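Local structure of surface glycoprotein (5KLH) at residues A[73-78]-A[198-203]. The protein is a surface antigen of insect-stage trypanosomes with a bilobed ectodomain, the part in this chain, and may act as a sensor. Sequence-based numbering, arbitrary orientation.
Sequences LVVKVN and VQVQLY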
ATOM      1  N   LEU A  73      10.087  10.229  -8.160  1.00 11.04           N
ATOM      2  CA  LEU A  73       9.181  11.357  -8.100  1.00  8.32           C
ATOM      3  C   LEU A  73       9.396  12.020  -6.746  1.00  9.01           C
ATOM      4  O   LEU A  73       9.530  11.325  -5.736  1.00 11.39           O
ATOM      5  CB  LEU A  73       7.728  10.904  -8.244  1.00 11.96           C
ATOM      6  CG  LEU A  73       6.620  11.955  -8.164  1.00 12.41           C
ATOM      7  CD1 LEU A  73       6.499  12.713  -9.485  1.00 12.42           C
ATOM      8  CD2 LEU A  73       5.315  11.271  -7.827  1.00 11.82           C
ATOM      9  N   VAL A  74       9.460  13.348  -6.741  1.00  8.34           N
ATOM     10  CA  VAL A  74       9.661  14.116  -5.526  1.00 11.37           C
ATOM     11  C   VAL A  74       8.382  14.845  -5.179  1.00 12.79           C
ATOM     12  O   VAL A  74       7.976  15.775  -5.885  1.00 12.24           O
ATOM     13  CB  VAL A  74      10.816  15.132  -5.686  1.00 16.41           C
ATOM     14  CG1 VAL A  74      11.016  15.908  -4.398  1.00 13.84           C
ATOM     15  CG2 VAL A  74      12.099  14.408  -6.075  1.00 15.60           C
ATOM     16  N   VAL A  75       7.748  14.435  -4.086  1.00 11.72           N
ATOM     17  CA  VAL A  75       6.479  15.027  -3.682  1.00 13.03           C
ATOM     18  C   VAL A  75       6.699  15.849  -2.421  1.00 12.33           C
ATOM     19  O   VAL A  75       6.977  15.307  -1.357  1.00 12.10           O
ATOM     20  CB  VAL A  75       5.410  13.946  -3.443  1.00  9.88           C
ATOM     21  CG1 VAL A  75       4.085  14.578  -3.062  1.00 12.83           C
ATOM     22  CG2 VAL A  75       5.250  13.097  -4.696  1.00 11.40           C
ATOM     23  N   LYS A  76       6.615  17.171  -2.560  1.00  8.13           N
ATOM     24  CA  LYS A  76       6.745  18.066  -1.419  1.00 13.79           C
ATOM     25  C   LYS A  76       5.376  18.414  -0.867  1.00 13.45           C
ATOM     26  O   LYS A  76       4.584  19.114  -1.506  1.00 12.67           O
ATOM     27  CB  LYS A  76       7.522  19.321  -1.827  1.00 14.48           C
ATOM     28  CG  LYS A  76       8.862  18.951  -2.446  1.00 15.42           C
ATOM     29  CD  LYS A  76       9.761  20.152  -2.700  1.00 25.57           C
ATOM     30  CE  LYS A  76      11.088  19.685  -3.291  1.00 33.77           C
ATOM     31  NZ  LYS A  76      12.088  20.784  -3.434  1.00 39.28           N
ATOM     32  N   VAL A  77       5.087  17.882   0.313  1.00 10.95           N
ATOM     33  CA  VAL A  77       3.772  18.023   0.910  1.00  9.33           C
ATOM     34  C   VAL A  77       3.743  19.309   1.722  1.00 13.24           C
ATOM     35  O   VAL A  77       4.491  19.456   2.683  1.00 11.29           O
ATOM     36  CB  VAL A  77       3.452  16.810   1.795  1.00 11.18           C
ATOM     37  CG1 VAL A  77       2.063  16.914   2.384  1.00 12.25           C
ATOM     38  CG2 VAL A  77       3.639  15.531   0.996  1.00  9.80           C
ATOM     39  N   ASN A  78       2.915  20.255   1.298  1.00 12.53           N
ATOM     40  CA  ASN A  78       2.772  21.529   1.996  1.00 12.24           C
ATOM     41  C   ASN A  78       1.291  21.805   2.257  1.00 12.54           C
ATOM     42  O   ASN A  78       0.648  22.612   1.570  1.00 11.99           O
ATOM     43  CB  ASN A  78       3.419  22.662   1.191  1.00 13.70           C
ATOM     44  CG  ASN A  78       3.575  23.933   2.005  1.00 13.20           C
ATOM     45  OD1 ASN A  78       3.213  23.981   3.188  1.00 16.61           O
ATOM     46  ND2 ASN A  78       4.126  24.969   1.380  1.00 20.07           N
ATOM     47  N   VAL A 198       1.209  11.633 -11.573  1.00 14.56           N
ATOM     48  CA  VAL A 198       0.897  10.784 -10.437  1.00  9.04           C
ATOM     49  C   VAL A 198      -0.122  11.457  -9.531  1.00 11.37           C
ATOM     50  O   VAL A 198       0.082  12.601  -9.132  1.00 13.96           O
ATOM     51  CB  VAL A 198       2.180  10.461  -9.606  1.00  7.13           C
ATOM     52  CG1 VAL A 198       1.819   9.774  -8.314  1.00 11.58           C
ATOM     53  CG2 VAL A 198       3.123   9.600 -10.435  1.00 11.63           C
ATOM     54  N   GLN A 199      -1.215  10.761  -9.219  1.00 10.04           N
ATOM     55  CA  GLN A 199      -2.173  11.261  -8.239  1.00 11.24           C
ATOM     56  C   GLN A 199      -1.660  11.024  -6.827  1.00 10.66           C
ATOM     57  O   GLN A 199      -1.362   9.888  -6.462  1.00 12.15           O
ATOM     58  CB  GLN A 199      -3.538  10.585  -8.411  1.00 13.52           C
ATOM     59  CG  GLN A 199      -4.227  10.898  -9.733  1.00 24.59           C
ATOM     60  CD  GLN A 199      -5.604  10.266  -9.840  1.00 38.41           C
ATOM     61  OE1 GLN A 199      -5.884   9.517 -10.777  1.00 43.53           O
ATOM     62  NE2 GLN A 199      -6.476  10.577  -8.883  1.00 36.38           N
ATOM     63  N   VAL A 200      -1.582  12.091  -6.036  1.00  9.84           N
ATOM     64  CA  VAL A 200      -1.113  12.004  -4.663  1.00 10.85           C
ATOM     65  C   VAL A 200      -2.297  12.215  -3.738  1.00 11.56           C
ATOM     66  O   VAL A 200      -3.032  13.196  -3.896  1.00 10.93           O
ATOM     67  CB  VAL A 200      -0.036  13.048  -4.359  1.00 10.16           C
ATOM     68  CG1 VAL A 200       0.453  12.880  -2.923  1.00 12.37           C
ATOM     69  CG2 VAL A 200       1.111  12.916  -5.343  1.00 11.78           C
ATOM     70  N   GLN A 201      -2.507  11.276  -2.812  1.00  6.85           N
ATOM     71  CA  GLN A 201      -3.578  11.386  -1.826  1.00  8.53           C
ATOM     72  C   GLN A 201      -3.030  11.314  -0.408  1.00 10.80           C
ATOM     73  O   GLN A 201      -2.308  10.370  -0.053  1.00 12.66           O
ATOM     74  CB  GLN A 201      -4.627  10.274  -2.036  1.00  9.97           C
ATOM     75  CG  GLN A 201      -5.248  10.287  -3.435  1.00  9.91           C
ATOM     76  CD  GLN A 201      -6.285   9.195  -3.653  1.00 21.02           C
ATOM     77  OE1 GLN A 201      -6.637   8.459  -2.733  1.00 17.43           O
ATOM     78  NE2 GLN A 201      -6.784   9.093  -4.884  1.00 26.91           N
ATOM     79  N   LEU A 202      -3.382  12.302   0.412  1.00 10.04           N
ATOM     80  CA  LEU A 202      -2.937  12.317   1.806  1.00 12.16           C
ATOM     81  C   LEU A 202      -4.123  12.038   2.729  1.00  9.49           C
ATOM     82  O   LEU A 202      -5.117  12.773   2.719  1.00  9.60           O
ATOM     83  CB  LEU A 202      -2.271  13.660   2.155  1.00  9.71           C
ATOM     84  CG  LEU A 202      -1.867  13.866   3.616  1.00  7.85           C
ATOM     85  CD1 LEU A 202      -0.681  12.985   3.979  1.00  9.66           C
ATOM     86  CD2 LEU A 202      -1.564  15.329   3.925  1.00 10.52           C
ATOM     87  N   TYR A 203      -4.021  10.942   3.482  1.00  7.35           N
ATOM     88  CA  TYR A 203      -5.011  10.533   4.480  1.00 10.02           C
ATOM     89  C   TYR A 203      -4.542  10.836   5.882  1.00  8.70           C
ATOM     90  O   TYR A 203      -3.328  10.975   6.137  1.00 10.52           O
ATOM     91  CB  TYR A 203      -5.287   9.026   4.390  1.00  7.89           C
ATOM     92  CG  TYR A 203      -6.036   8.630   3.151  1.00  8.28           C
ATOM     93  CD1 TYR A 203      -5.368   8.433   1.959  1.00  9.96           C
ATOM     94  CD2 TYR A 203      -7.419   8.462   3.176  1.00 11.12           C
ATOM     95  CE1 TYR A 203      -6.066   8.081   0.798  1.00 11.48           C
ATOM     96  CE2 TYR A 203      -8.118   8.112   2.035  1.00 12.91           C
ATOM     97  CZ  TYR A 203      -7.433   7.927   0.848  1.00 17.15           C
ATOM     98  OH  TYR A 203      -8.119   7.580  -0.305  1.00 16.33           O
TER
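Leu73, Val75 and Val77 meet Val198, Val200 and Leu202 one to one across the inside of a curled sheet. No hydrogen bond joins the two strands. They point roughly the same way, their axes 37° apart and 10.1 Å at closest approach, too far for backbone bonding. Apolar side chains fill the gap. Leu73 can be followed outward. Its CB points at strand 198-203. CG, anti to the backbone N (chi1 178°), extends toward that strand. Chi2 of 79° turns CD1 aside and sends CD2 to Val198. CB, CG and CD1 make no close contact there. CD2 lies 3.7 Å from Val198 CB and rests against both of that valine's methyls as well. Val75 and Val200 meet tip to tip. Val75 CG1 is 4.0 Å from Val200 CG1 and nearly as near to CG2, while Val75 CG2 reaches Val200 CG2 at 4.2 Å. With CG1 anti to N in each, both methyls face the partner. Val77 CG1 meets Leu202 CD2 at 4.2 Å, a single looser methyl contact. All six residues are buried. On the far face of strand 198-203, Tyr203 OH donates to Gln201 OE1 at 3.0 Å, and the Tyr203 ring stacks on Phe209 of helix 208-215. Phe33 packs on Val77, Val200 and Leu202, and Leu160 on Val77 and Val200. Strand 72-79 pairs with 31-33, 68-69 and 85-100, and strand 197-204 with 51-63 and 145-164; the curled sheet brings the two face to face in one lobe.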